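Sigma-54 interaction domain protein (Enterococcus faecalis, PDB 3GDW) is of unknown function, but this piece is its PTS EIIA-type domain within a longer sigma-54 activator-like protein that probably binds ATP and DNA. Local coordinates at residues Met20-Thr23 against Ala24-Leu28; Met36-Pro39 against Leu40-Val44; Ser97-Ile100 against Val101-Ala104; Ile105-Ser109 against Val110-Leu114; Ile117-Asn120 against Ile121-Phe125. All coordinates share one frame; numbering follows the deposited sequence. Where two conformers were deposited one is given.

Overall arrangement
Four of the five contacts lie on three helices or, in interaction 4, on the loop that leaves one of them; helix 98-109 packs between helices 16-28 and 114-135. Interaction 2 sits apart, at the end of strand 34-38 and the turn after it. Interactions 1 and 3, with centres about 9 Å apart, meet where Ala-24 and Leu-28 of helix 16-28 lie against Leu-102. Interactions 3 and 4 share helix 98-109, and both touch interaction 5: Ile-100 meets Ile-121 and Phe-125, while Met-107 meets Ile-117 and Asn-120. Interaction 2 lies about 28 Å, centre to centre, from interaction 4, on opposite sides of the chain's centre. Interactions 1, 2, 3 and 5 also reach the second subunit.

Interaction 1 of 5, residues Met20-Thr23 against Ala24-Leu28; sequences MLKT and AQELL
Leu-21 and Gln-25, one helical turn apart, make the close side of this contact: the amide NE2 of Gln-25 lies over the branch point of the leucine, 3.5 Å from Leu-21 CG, with CD2 almost as near. Leu-21 CG stands anti to its own N (chi1 -178°), which sends the isobutyl group to meet the extended glutamine. The amide is kept in place from beyond, since NE2 bonds to the carbonyl of Ile-32. Gln-25 N donates to Leu-21 O at 2.8 Å, one of four successive i to i+4 bonds of the later part of helix 16-28, the crossover helix of the beta-alpha-beta unit formed with strands 6-12 and 34-38. Ala-24 and Leu-28 turn to helix 98-109, against Leu-102. Lys-22 and Glu-26 form the solvent side, looser in that their charges do not pair. Glu-26 OE2 lies 3.0 Å from Lys-22 CE but 4.3 Å from Lys-22 NZ, beyond a salt bridge; the ammonium instead pairs with Asp-14 of the second subunit. Thr-23 is buried, facing that subunit. Its hydroxyl has two carbonyl acceptors within reach, His-12 O of the second subunit and Ser-19 O, for its one proton. A water bridges Thr-23 OG1 and Glu-26 OE1, donating to both, while Thr-23 CG2 lies alongside Leu-27 CD1 at 4.0 Å.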
loop_
_atom_site.group_PDB
_atom_site.type_symbol
_atom_site.label_atom_id
_atom_site.label_comp_id
_atom_site.label_asym_id
_atom_site.label_seq_id
_atom_site.Cartn_x
_atom_site.Cartn_y
_atom_site.Cartn_z
HETATM N N MSE B 20 5.373 -4.582 -5.373
HETATM C CA MSE B 20 3.935 -4.554 -5.648
HETATM C C MSE B 20 3.633 -4.751 -7.118
HETATM O O MSE B 20 2.691 -5.483 -7.446
HETATM C CB MSE B 20 3.282 -3.238 -5.235
HETATM C CG MSE B 20 2.906 -3.141 -3.841
HETATM SE SE MSE B 20 1.941 -1.454 -3.598
HETATM C CE MSE B 20 1.942 -1.574 -1.673
ATOM N N LEU B 21 4.411 -4.088 -7.989
ATOM C CA LEU B 21 4.214 -4.237 -9.446
ATOM C C LEU B 21 4.521 -5.663 -9.920
ATOM O O LEU B 21 3.782 -6.212 -10.749
ATOM C CB LEU B 21 5.039 -3.214 -10.261
ATOM C CG LEU B 21 4.881 -3.240 -11.792
ATOM C CD1 LEU B 21 3.442 -2.969 -12.197
ATOM C CD2 LEU B 21 5.825 -2.233 -12.483
ATOM N N LYS B 22 5.600 -6.244 -9.405
ATOM C CA LYS B 22 5.956 -7.609 -9.767
ATOM C C LYS B 22 4.801 -8.552 -9.414
ATOM O O LYS B 22 4.388 -9.363 -10.227
ATOM C CB LYS B 22 7.255 -8.026 -9.069
ATOM C CG LYS B 22 7.678 -9.477 -9.346
ATOM C CD LYS B 22 9.114 -9.660 -8.859
ATOM C CE LYS B 22 9.656 -11.076 -9.044
ATOM N NZ LYS B 22 11.003 -11.257 -8.400
ATOM N N THR B 23 4.251 -8.398 -8.212
ATOM C CA THR B 23 3.064 -9.163 -7.796
ATOM C C THR B 23 1.889 -9.062 -8.782
ATOM O O THR B 23 1.341 -10.093 -9.220
ATOM C CB THR B 23 2.610 -8.708 -6.393
ATOM O OG1 THR B 23 3.586 -9.131 -5.441
ATOM C CG2 THR B 23 1.243 -9.326 -6.015
ATOM N N ALA B 24 1.510 -7.840 -9.155
ATOM C CA ALA B 24 0.436 -7.666 -10.132
ATOM C C ALA B 24 0.799 -8.315 -11.459
ATOM O O ALA B 24 -0.036 -8.998 -12.073
ATOM C CB ALA B 24 0.095 -6.157 -10.342
ATOM N N GLN B 25 2.037 -8.108 -11.895
ATOM C CA GLN B 25 2.477 -8.596 -13.191
ATOM C C GLN B 25 2.450 -10.125 -13.279
ATOM O O GLN B 25 2.079 -10.685 -14.325
ATOM C CB GLN B 25 3.866 -8.078 -13.518
ATOM C CG GLN B 25 3.889 -6.604 -13.899
ATOM C CD GLN B 25 5.292 -6.123 -14.143
ATOM O OE1 GLN B 25 6.261 -6.759 -13.719
ATOM N NE2 GLN B 25 5.418 -4.989 -14.803
ATOM N N GLU B 26 2.856 -10.775 -12.191
ATOM C CA GLU B 26 2.844 -12.226 -12.098
ATOM C C GLU B 26 1.424 -12.743 -11.957
ATOM O O GLU B 26 1.099 -13.734 -12.578
ATOM C CB GLU B 26 3.724 -12.730 -10.945
ATOM C CG GLU B 26 5.208 -12.527 -11.194
ATOM C CD GLU B 26 6.090 -12.895 -9.995
ATOM O OE1 GLU B 26 5.562 -13.348 -8.950
ATOM O OE2 GLU B 26 7.328 -12.729 -10.097
ATOM N N LEU B 27 0.568 -12.059 -11.187
ATOM C CA LEU B 27 -0.840 -12.459 -11.125
ATOM C C LEU B 27 -1.540 -12.340 -12.480
ATOM O O LEU B 27 -2.345 -13.184 -12.807
ATOM C CB LEU B 27 -1.632 -11.698 -10.047
ATOM C CG LEU B 27 -1.247 -12.097 -8.616
ATOM C CD1 LEU B 27 -1.914 -11.146 -7.616
ATOM C CD2 LEU B 27 -1.572 -13.571 -8.326
ATOM N N LEU B 28 -1.222 -11.307 -13.259
ATOM C CA LEU B 28 -1.883 -11.079 -14.556
ATOM C C LEU B 28 -1.183 -11.692 -15.764
ATOM O O LEU B 28 -1.748 -11.704 -16.858
ATOM C CB LEU B 28 -2.032 -9.576 -14.832
ATOM C CG LEU B 28 -2.910 -8.789 -13.875
ATOM C CD1 LEU B 28 -2.751 -7.293 -14.109
ATOM C CD2 LEU B 28 -4.379 -9.239 -14.020
HETATM O O HOH W 1 5.506 -11.350 -6.624
#

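Interaction 2 of 5, residues Met36-Pro39 against Leu40-Val44; sequences MNMP and LTMEV
Met-38, a selenomethionine like Met-42, overlaps Met-42 through their CG methylenes: Met-38 CG lies 3.9 Å from Met-42 CG, and the two chains run across each other at a slant. Each starts with CG opposite its own backbone N (chi1 -172° in Met-38, 171° in Met-42), and each bends at its last torsion. The selenium of Met-42 comes back over Met-38 CG at 4.1 Å, while that of Met-38 reaches further along the loop and stops 4.0 Å from Val-44 CA. The ring of Pro-39 packs beside them, its CD 3.9 Å from Met-42 CB. What brings these side chains together is a type I beta turn from Pro-39 to Met-42, in which Met-42 N donates to Pro-39 O at 3.0 Å. That N-H comes from above the carbonyl plane, 50° out of it, so the bond misses the lone pairs. The turn reverses the chain at the end of strand 34-38, and Glu-43 then takes the N-cap position of the next helix. Leu-40, at the bend, packs on Glu-26 of the second subunit. Met-38 is held by backbone hydrogen bonds to Met-11 of strand 6-12 and to Gly-13 just after that strand, and its side chain touches His-12 of the same strand and Met-47 of helix 44-57, which Met-42 also touches.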
loop_
_atom_site.group_PDB
_atom_site.type_symbol
_atom_site.label_atom_id
_atom_site.label_comp_id
_atom_site.label_asym_id
_atom_site.label_seq_id
_atom_site.Cartn_x
_atom_site.Cartn_y
_atom_site.Cartn_z
HETATM N N MSE B 36 9.144 2.664 -9.821
HETATM C CA MSE B 36 10.363 3.391 -9.469
HETATM C C MSE B 36 10.331 3.549 -7.975
HETATM O O MSE B 36 9.321 3.988 -7.437
HETATM C CB MSE B 36 10.344 4.795 -10.086
HETATM C CG MSE B 36 9.879 4.810 -11.541
HETATM SE SE MSE B 36 10.401 6.464 -12.421
HETATM C CE MSE B 36 11.034 5.631 -14.072
ATOM N N ASN B 37 11.439 3.228 -7.318
ATOM C CA ASN B 37 11.500 3.274 -5.862
ATOM C C ASN B 37 12.282 4.503 -5.491
ATOM O O ASN B 37 13.326 4.758 -6.078
ATOM C CB ASN B 37 12.201 2.030 -5.309
ATOM C CG ASN B 37 11.500 0.735 -5.723
ATOM O OD1 ASN B 37 10.351 0.478 -5.336
ATOM N ND2 ASN B 37 12.162 -0.043 -6.560
HETATM N N MSE B 38 11.791 5.274 -4.528
HETATM C CA MSE B 38 12.544 6.432 -4.060
HETATM C C MSE B 38 13.169 6.117 -2.711
HETATM O O MSE B 38 12.473 6.164 -1.684
HETATM C CB MSE B 38 11.657 7.670 -3.930
HETATM C CG MSE B 38 12.477 8.941 -3.629
HETATM SE SE MSE B 38 11.305 10.502 -3.607
HETATM C CE MSE B 38 10.497 10.173 -1.861
ATOM N N PRO B 39 14.478 5.795 -2.704
ATOM C CA PRO B 39 15.052 5.444 -1.432
ATOM C C PRO B 39 15.175 6.690 -0.564
ATOM O O PRO B 39 15.037 7.832 -1.041
ATOM C CB PRO B 39 16.424 4.838 -1.805
ATOM C CG PRO B 39 16.804 5.531 -3.102
ATOM C CD PRO B 39 15.456 5.690 -3.814
ATOM N N LEU B 40 15.369 6.484 0.722
ATOM C CA LEU B 40 15.200 7.597 1.647
ATOM C C LEU B 40 16.227 8.722 1.472
ATOM O O LEU B 40 15.928 9.856 1.768
ATOM C CB LEU B 40 15.079 7.112 3.105
ATOM C CG LEU B 40 13.720 6.441 3.442
ATOM C CD1 LEU B 40 13.679 5.896 4.862
ATOM C CD2 LEU B 40 12.481 7.376 3.175
ATOM N N THR B 41 17.407 8.409 0.942
ATOM C CA THR B 41 18.432 9.435 0.695
ATOM C C THR B 41 18.190 10.217 -0.600
ATOM O O THR B 41 18.902 11.168 -0.860
ATOM C CB THR B 41 19.812 8.806 0.593
ATOM O OG1 THR B 41 19.754 7.739 -0.355
ATOM C CG2 THR B 41 20.244 8.234 1.935
HETATM N N MSE B 42 17.214 9.813 -1.421
HETATM C CA MSE B 42 16.990 10.467 -2.716
HETATM C C MSE B 42 16.085 11.685 -2.581
HETATM O O MSE B 42 15.019 11.583 -2.009
HETATM C CB MSE B 42 16.395 9.490 -3.751
HETATM C CG MSE B 42 15.934 10.190 -5.043
HETATM SE SE MSE B 42 15.464 8.910 -6.473
HETATM C CE MSE B 42 17.240 8.439 -7.125
ATOM N N GLU B 43 16.494 12.826 -3.135
ATOM C CA GLU B 43 15.641 14.004 -3.099
ATOM C C GLU B 43 14.430 13.844 -4.018
ATOM O O GLU B 43 14.496 13.166 -5.049
ATOM C CB GLU B 43 16.443 15.280 -3.362
ATOM C CG GLU B 43 17.438 15.553 -2.247
ATOM C CD GLU B 43 18.346 16.729 -2.533
ATOM O OE1 GLU B 43 18.218 17.344 -3.612
ATOM O OE2 GLU B 43 19.204 17.035 -1.677
ATOM N N VAL B 44 13.312 14.440 -3.605
ATOM C CA VAL B 44 12.050 14.365 -4.358
ATOM C C VAL B 44 12.214 14.842 -5.823
ATOM O O VAL B 44 11.752 14.170 -6.762
ATOM C CB VAL B 44 10.904 15.142 -3.622
ATOM C CG1 VAL B 44 9.676 15.287 -4.506
ATOM C CG2 VAL B 44 10.543 14.444 -2.299
#

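Interaction 3 of 5, residues Ser97-Ile100 against Val101-Ala104; sequences STMI and VLEA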
loop_
_atom_site.group_PDB
_atom_site.type_symbol
_atom_site.label_atom_id
_atom_site.label_comp_id
_atom_site.label_asym_id
_atom_site.label_seq_id
_atom_site.Cartn_x
_atom_site.Cartn_y
_atom_site.Cartn_z
ATOM N N SER B 97 -2.103 0.603 -2.839
ATOM C CA SER B 97 -1.763 -0.688 -2.264
ATOM C C SER B 97 -1.739 -1.728 -3.405
ATOM O O SER B 97 -2.058 -1.408 -4.530
ATOM C CB SER B 97 -2.803 -1.070 -1.199
ATOM O OG SER B 97 -2.329 -2.156 -0.418
ATOM N N THR B 98 -1.359 -2.965 -3.092
ATOM C CA THR B 98 -1.199 -4.043 -4.097
ATOM C C THR B 98 -2.421 -4.184 -5.005
ATOM O O THR B 98 -2.286 -4.275 -6.214
ATOM C CB THR B 98 -0.926 -5.389 -3.379
ATOM O OG1 THR B 98 0.014 -5.163 -2.327
ATOM C CG2 THR B 98 -0.332 -6.411 -4.341
HETATM N N MSE B 99 -3.614 -4.171 -4.407
HETATM C CA MSE B 99 -4.868 -4.366 -5.145
HETATM C C MSE B 99 -5.107 -3.305 -6.171
HETATM O O MSE B 99 -5.625 -3.595 -7.248
HETATM C CB MSE B 99 -6.059 -4.387 -4.207
HETATM C CG MSE B 99 -6.098 -5.647 -3.397
HETATM SE SE MSE B 99 -6.191 -7.207 -4.599
HETATM C CE MSE B 99 -7.315 -6.525 -6.102
ATOM N N ILE B 100 -4.738 -2.079 -5.808
ATOM C CA ILE B 100 -4.880 -0.914 -6.674
ATOM C C ILE B 100 -3.911 -1.030 -7.856
ATOM O O ILE B 100 -4.326 -0.795 -8.985
ATOM C CB ILE B 100 -4.621 0.421 -5.916
ATOM C CG1 ILE B 100 -5.606 0.597 -4.756
ATOM C CG2 ILE B 100 -4.774 1.593 -6.859
ATOM C CD1 ILE B 100 -7.063 0.355 -5.171
ATOM N N VAL B 101 -2.650 -1.402 -7.609
ATOM C CA VAL B 101 -1.713 -1.671 -8.722
ATOM C C VAL B 101 -2.314 -2.774 -9.631
ATOM O O VAL B 101 -2.380 -2.631 -10.865
ATOM C CB VAL B 101 -0.292 -2.083 -8.238
ATOM C CG1 VAL B 101 0.644 -2.323 -9.430
ATOM C CG2 VAL B 101 0.301 -1.029 -7.281
ATOM N N LEU B 102 -2.764 -3.860 -9.005
ATOM C CA LEU B 102 -3.349 -4.963 -9.755
ATOM C C LEU B 102 -4.500 -4.509 -10.644
ATOM O O LEU B 102 -4.522 -4.815 -11.828
ATOM C CB LEU B 102 -3.809 -6.068 -8.809
ATOM C CG LEU B 102 -4.453 -7.330 -9.402
ATOM C CD1 LEU B 102 -3.508 -7.948 -10.400
ATOM C CD2 LEU B 102 -4.706 -8.318 -8.296
ATOM N N GLU B 103 -5.449 -3.788 -10.060
ATOM C CA GLU B 103 -6.611 -3.300 -10.804
ATOM C C GLU B 103 -6.235 -2.305 -11.909
ATOM O O GLU B 103 -6.799 -2.357 -13.002
ATOM C CB GLU B 103 -7.685 -2.765 -9.828
ATOM C CG GLU B 103 -8.218 -3.913 -8.946
ATOM C CD GLU B 103 -9.181 -3.543 -7.828
ATOM O OE1 GLU B 103 -8.870 -2.687 -6.962
ATOM O OE2 GLU B 103 -10.240 -4.191 -7.775
ATOM N N ALA B 104 -5.260 -1.434 -11.643
ATOM C CA ALA B 104 -4.794 -0.462 -12.637
ATOM C C ALA B 104 -4.150 -1.147 -13.847
ATOM O O ALA B 104 -4.481 -0.853 -14.986
ATOM C CB ALA B 104 -3.811 0.506 -12.012
#
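Met-99, a selenomethionine, curls forward over the next turn of its helix to meet Leu-102 and Glu-103. Its CB points away from residues 101-104, and CG lies anti to the carbonyl carbon. A bend at chi2 (-59°) then swings the selenium round until SE is 4.1 Å from Leu-102 CD2. A second bend at chi3 (-35°) carries the methyl CE between two neighbours: it touches Leu-102 CD2 at 3.9 Å and Glu-103 CD at the same distance. The leucine runs alongside, pointing the same way, whereas the glutamate crosses the methionine at an angle. Glu-103 CG presses on the backbone carbonyl, 3.1 Å from Met-99 O, which already accepts the N-H of Glu-103 at 2.8 Å. In the conformer given, OE1 probably hydrogen-bonds Ser-124 of helix 114-135. Met-99 also packs on Met-72 of the second subunit, and Thr-98 OG1 bonds to Asp-71 there. Ser-97 occupies the N-cap position, and its backbone O accepts Val-101 N at 3.1 Å. Such successive i to i+4 bonds mark the first turns of an alpha-helix, here one packed between helices 16-28 and 114-135 in an EIIA-type alpha/beta domain.

Interaction 4 of 5, residues Ile105-Ser109 against Val110-Leu114; sequences IRMAS and VGRSL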
loop_
_atom_site.group_PDB
_atom_site.type_symbol
_atom_site.label_atom_id
_atom_site.label_comp_id
_atom_site.label_asym_id
_atom_site.label_seq_id
_atom_site.Cartn_x
_atom_site.Cartn_y
_atom_site.Cartn_z
ATOM N N ILE B 105 -3.233 -2.060 -13.587
ATOM C CA ILE B 105 -2.543 -2.767 -14.680
ATOM C C ILE B 105 -3.540 -3.649 -15.453
ATOM O O ILE B 105 -3.522 -3.684 -16.695
ATOM C CB ILE B 105 -1.337 -3.587 -14.126
ATOM C CG1 ILE B 105 -0.315 -2.650 -13.452
ATOM C CG2 ILE B 105 -0.662 -4.391 -15.212
ATOM C CD1 ILE B 105 0.499 -1.785 -14.392
ATOM N N ARG B 106 -4.439 -4.330 -14.734
ATOM C CA ARG B 106 -5.392 -5.224 -15.412
ATOM C C ARG B 106 -6.218 -4.420 -16.416
ATOM O O ARG B 106 -6.305 -4.767 -17.628
ATOM C CB ARG B 106 -6.309 -5.922 -14.403
ATOM C CG ARG B 106 -7.163 -7.048 -15.017
ATOM C CD ARG B 106 -8.155 -7.669 -14.029
ATOM N NE ARG B 106 -8.601 -6.747 -12.977
ATOM C CZ ARG B 106 -9.560 -5.829 -13.113
ATOM N NH1 ARG B 106 -10.199 -5.682 -14.274
ATOM N NH2 ARG B 106 -9.876 -5.059 -12.081
HETATM N N MSE B 107 -6.801 -3.329 -15.927
HETATM C CA MSE B 107 -7.648 -2.503 -16.779
HETATM C C MSE B 107 -6.863 -1.825 -17.894
HETATM O O MSE B 107 -7.318 -1.817 -19.052
HETATM C CB MSE B 107 -8.413 -1.478 -15.946
HETATM C CG MSE B 107 -9.371 -2.131 -14.997
HETATM SE SE MSE B 107 -10.442 -0.851 -14.006
HETATM C CE MSE B 107 -9.151 -0.057 -12.833
ATOM N N ALA B 108 -5.693 -1.273 -17.565
ATOM C CA ALA B 108 -4.821 -0.687 -18.591
ATOM C C ALA B 108 -4.500 -1.672 -19.740
ATOM O O ALA B 108 -4.624 -1.321 -20.940
ATOM C CB ALA B 108 -3.552 -0.146 -17.966
ATOM N N SER B 109 -4.147 -2.904 -19.367
ATOM C CA SER B 109 -3.723 -3.922 -20.331
ATOM C C SER B 109 -4.836 -4.362 -21.280
ATOM O O SER B 109 -4.570 -4.947 -22.324
ATOM C CB SER B 109 -3.158 -5.138 -19.612
ATOM O OG SER B 109 -4.222 -5.915 -19.107
ATOM N N VAL B 110 -6.086 -4.094 -20.929
ATOM C CA VAL B 110 -7.177 -4.433 -21.850
ATOM C C VAL B 110 -7.745 -3.189 -22.539
ATOM O O VAL B 110 -8.820 -3.237 -23.136
ATOM C CB VAL B 110 -8.282 -5.308 -21.197
ATOM C CG1 VAL B 110 -7.677 -6.601 -20.692
ATOM C CG2 VAL B 110 -8.985 -4.575 -20.063
ATOM N N GLY B 111 -7.019 -2.075 -22.436
ATOM C CA GLY B 111 -7.375 -0.845 -23.159
ATOM C C GLY B 111 -8.450 0.060 -22.562
ATOM O O GLY B 111 -8.957 0.923 -23.257
ATOM N N ARG B 112 -8.793 -0.117 -21.285
ATOM C CA ARG B 112 -9.732 0.793 -20.609
ATOM C C ARG B 112 -9.141 2.201 -20.517
ATOM O O ARG B 112 -7.937 2.351 -20.387
ATOM C CB ARG B 112 -10.111 0.286 -19.210
ATOM C CG ARG B 112 -10.529 -1.190 -19.144
ATOM C CD ARG B 112 -11.897 -1.477 -19.760
ATOM N NE ARG B 112 -13.008 -1.033 -18.901
ATOM C CZ ARG B 112 -13.286 -1.507 -17.682
ATOM N NH1 ARG B 112 -14.316 -1.019 -17.002
ATOM N NH2 ARG B 112 -12.545 -2.461 -17.123
ATOM N N SER B 113 -9.992 3.224 -20.582
ATOM C CA SER B 113 -9.537 4.623 -20.582
ATOM C C SER B 113 -9.031 5.040 -19.194
ATOM O O SER B 113 -9.374 4.409 -18.187
ATOM C CB SER B 113 -10.676 5.555 -21.002
ATOM O OG SER B 113 -11.686 5.603 -19.998
ATOM N N LEU B 114 -8.224 6.102 -19.155
ATOM C CA LEU B 114 -7.732 6.684 -17.905
ATOM C C LEU B 114 -8.878 6.993 -16.937
ATOM O O LEU B 114 -8.776 6.737 -15.732
ATOM C CB LEU B 114 -6.941 7.973 -18.209
ATOM C CG LEU B 114 -6.209 8.701 -17.064
ATOM C CD1 LEU B 114 -5.268 7.798 -16.217
ATOM C CD2 LEU B 114 -5.448 9.902 -17.610
HETATM O O HOH W 2 -5.643 1.326 -21.287
#
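Met-107 and Arg-112 carry the side-chain packing of this contact, crossing at an angle where the helix gives way to the loop. The selenomethionine CB lies 3.8 Å from Arg-112 CG, and further out Met-107 CG lies the same distance from Arg-112 NH2. Arginine CG starts anti to the carbonyl carbon (chi1 -48°), and bends at chi2 and chi3 fold the chain back over the methionine. Backbone hydrogen bonds come next. Met-107 O takes two N-H groups from opposite faces of its plane, those of Val-110 and Arg-112, each at 3.2 Å; a weak bond also joins Val-110 N to Arg-106 O. Beside them a methyl of Val-110 rests against the same carbonyl oxygen, CG2 lying 3.4 Å from Met-107 O. Gly-111 N donates to Ala-108 O at 2.9 Å from well above the carbonyl plane. The 6→1 bond of Arg-112 and the inner bond of Gly-111, with positive phi (82°) at Gly-111 as C-prime residue, form a Schellman motif that ends helix 98-109. Side-chain hydroxyls play two parts: Ser-109 OG donates to Arg-106 O at 2.8 Å, and Ser-113 OG caps the next helix at Asp-116 N. A water bridges Ala-108 O and Arg-112 O. Charge enters through Arg-112, whose NE forms a salt bridge with Asp-116, turning the guanidinium towards helix 114-135. On the same helix Met-107 packs against Ile-117, Asn-120 and Ile-121.

Interaction 5 of 5, residues Ile117-Asn120 against Ile121-Phe125; sequences IYQN and IQLSF
Ile-117 and Ile-121 pack side by side, one turn apart, on the inner face of helix 114-135, the long alpha-helix that closes this EIIA-type domain and reaches the second subunit. They point the same way, Ile-117 CG2 touching Ile-121 CD1 at 3.8 Å. Ile-121 CG1 stands anti to the carbonyl carbon (chi1 -73°), and chi2 near 173° extends the chain back towards the earlier turn, where CG1 also rests 3.4 Å from Ile-117 O. That oxygen accepts Ile-121 N at 2.9 Å, and the same i to i+4 pattern continues with Gln-122 N on Tyr-118 O and Leu-123 N on Gln-119 O. On the outer side Gln-119 and Leu-123 run alongside each other more loosely, with Gln-119 NE2 4.2 Å from Leu-123 CD1. Around this first shell, Leu-67 and Ile-93 of the sheet and Ile-100 of helix 98-109 pack against Ile-121. Tyr-118 is positioned from outside: its hydroxyl bonds to Gln-132 of the second subunit, Phe-133 of that subunit meets it edge-to-face, and Lys-91 makes a cation-pi contact. Asn-120 ND2 is held by Asp-116 O and Gln-122 NE2 by Glu-126. One turn on from Asn-120, the backbone pattern carries forward as Ser-124 N donates to Asn-120 O at 3.1 Å.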
loop_
_atom_site.group_PDB
_atom_site.type_symbol
_atom_site.label_atom_id
_atom_site.label_comp_id
_atom_site.label_asym_id
_atom_site.label_seq_id
_atom_site.Cartn_x
_atom_site.Cartn_y
_atom_site.Cartn_z
ATOM N N ILE B 117 -10.528 3.727 -15.523
ATOM C CA ILE B 117 -9.624 3.173 -14.542
ATOM C C ILE B 117 -9.682 3.980 -13.248
ATOM O O ILE B 117 -9.785 3.412 -12.157
ATOM C CB ILE B 117 -8.150 3.106 -15.045
ATOM C CG1 ILE B 117 -8.021 2.146 -16.244
ATOM C CG2 ILE B 117 -7.244 2.656 -13.874
ATOM C CD1 ILE B 117 -6.666 2.271 -17.027
ATOM N N TYR B 118 -9.636 5.306 -13.382
ATOM C CA TYR B 118 -9.667 6.213 -12.230
ATOM C C TYR B 118 -10.959 6.040 -11.418
ATOM O O TYR B 118 -10.922 6.041 -10.179
ATOM C CB TYR B 118 -9.523 7.670 -12.702
ATOM C CG TYR B 118 -9.325 8.685 -11.567
ATOM C CD1 TYR B 118 -8.060 8.948 -11.068
ATOM C CD2 TYR B 118 -10.407 9.402 -11.034
ATOM C CE1 TYR B 118 -7.854 9.870 -10.043
ATOM C CE2 TYR B 118 -10.215 10.330 -10.001
ATOM C CZ TYR B 118 -8.938 10.564 -9.525
ATOM O OH TYR B 118 -8.702 11.472 -8.526
ATOM N N GLN B 119 -12.080 5.905 -12.120
ATOM C CA GLN B 119 -13.388 5.705 -11.477
ATOM C C GLN B 119 -13.434 4.388 -10.749
ATOM O O GLN B 119 -13.870 4.349 -9.610
ATOM C CB GLN B 119 -14.571 5.764 -12.470
ATOM C CG GLN B 119 -15.937 5.458 -11.760
ATOM C CD GLN B 119 -17.114 5.274 -12.716
ATOM O OE1 GLN B 119 -17.729 6.247 -13.146
ATOM N NE2 GLN B 119 -17.452 4.023 -13.021
ATOM N N ASN B 120 -12.990 3.307 -11.393
ATOM C CA ASN B 120 -12.996 1.986 -10.732
ATOM C C ASN B 120 -12.079 1.916 -9.510
ATOM O O ASN B 120 -12.384 1.241 -8.513
ATOM C CB ASN B 120 -12.720 0.843 -11.719
ATOM C CG ASN B 120 -13.954 0.485 -12.561
ATOM O OD1 ASN B 120 -14.719 -0.411 -12.203
ATOM N ND2 ASN B 120 -14.161 1.195 -13.667
ATOM N N ILE B 121 -10.962 2.633 -9.576
ATOM C CA ILE B 121 -10.084 2.698 -8.439
ATOM C C ILE B 121 -10.722 3.501 -7.302
ATOM O O ILE B 121 -10.604 3.131 -6.127
ATOM C CB ILE B 121 -8.690 3.254 -8.802
ATOM C CG1 ILE B 121 -7.884 2.204 -9.603
ATOM C CG2 ILE B 121 -7.934 3.606 -7.521
ATOM C CD1 ILE B 121 -6.538 2.715 -10.171
ATOM N N GLN B 122 -11.379 4.608 -7.642
ATOM C CA GLN B 122 -12.094 5.358 -6.627
ATOM C C GLN B 122 -13.135 4.480 -5.943
ATOM O O GLN B 122 -13.266 4.522 -4.746
ATOM C CB GLN B 122 -12.741 6.616 -7.205
ATOM C CG GLN B 122 -13.500 7.378 -6.141
ATOM C CD GLN B 122 -14.140 8.660 -6.672
ATOM O OE1 GLN B 122 -13.932 9.048 -7.816
ATOM N NE2 GLN B 122 -14.879 9.325 -5.827
ATOM N N LEU B 123 -13.871 3.669 -6.699
ATOM C CA LEU B 123 -14.843 2.757 -6.087
ATOM C C LEU B 123 -14.199 1.730 -5.146
ATOM O O LEU B 123 -14.795 1.364 -4.117
ATOM C CB LEU B 123 -15.679 2.056 -7.162
ATOM C CG LEU B 123 -16.741 2.920 -7.849
ATOM C CD1 LEU B 123 -17.166 2.328 -9.204
ATOM C CD2 LEU B 123 -17.974 3.145 -6.928
ATOM N N SER B 124 -12.993 1.261 -5.488
ATOM C CA SER B 124 -12.274 0.350 -4.629
ATOM C C SER B 124 -11.913 1.025 -3.319
ATOM O O SER B 124 -12.095 0.446 -2.267
ATOM C CB SER B 124 -11.002 -0.177 -5.318
ATOM O OG SER B 124 -11.331 -1.027 -6.414
ATOM N N PHE B 125 -11.392 2.247 -3.385
ATOM C CA PHE B 125 -11.089 2.985 -2.177
ATOM C C PHE B 125 -12.368 3.151 -1.345
ATOM O O PHE B 125 -12.351 2.860 -0.148
ATOM C CB PHE B 125 -10.427 4.332 -2.483
ATOM C CG PHE B 125 -8.923 4.248 -2.647
ATOM C CD1 PHE B 125 -8.081 4.205 -1.536
ATOM C CD2 PHE B 125 -8.359 4.196 -3.895
ATOM C CE1 PHE B 125 -6.688 4.126 -1.685
ATOM C CE2 PHE B 125 -6.974 4.126 -4.055
ATOM C CZ PHE B 125 -6.141 4.092 -2.946
#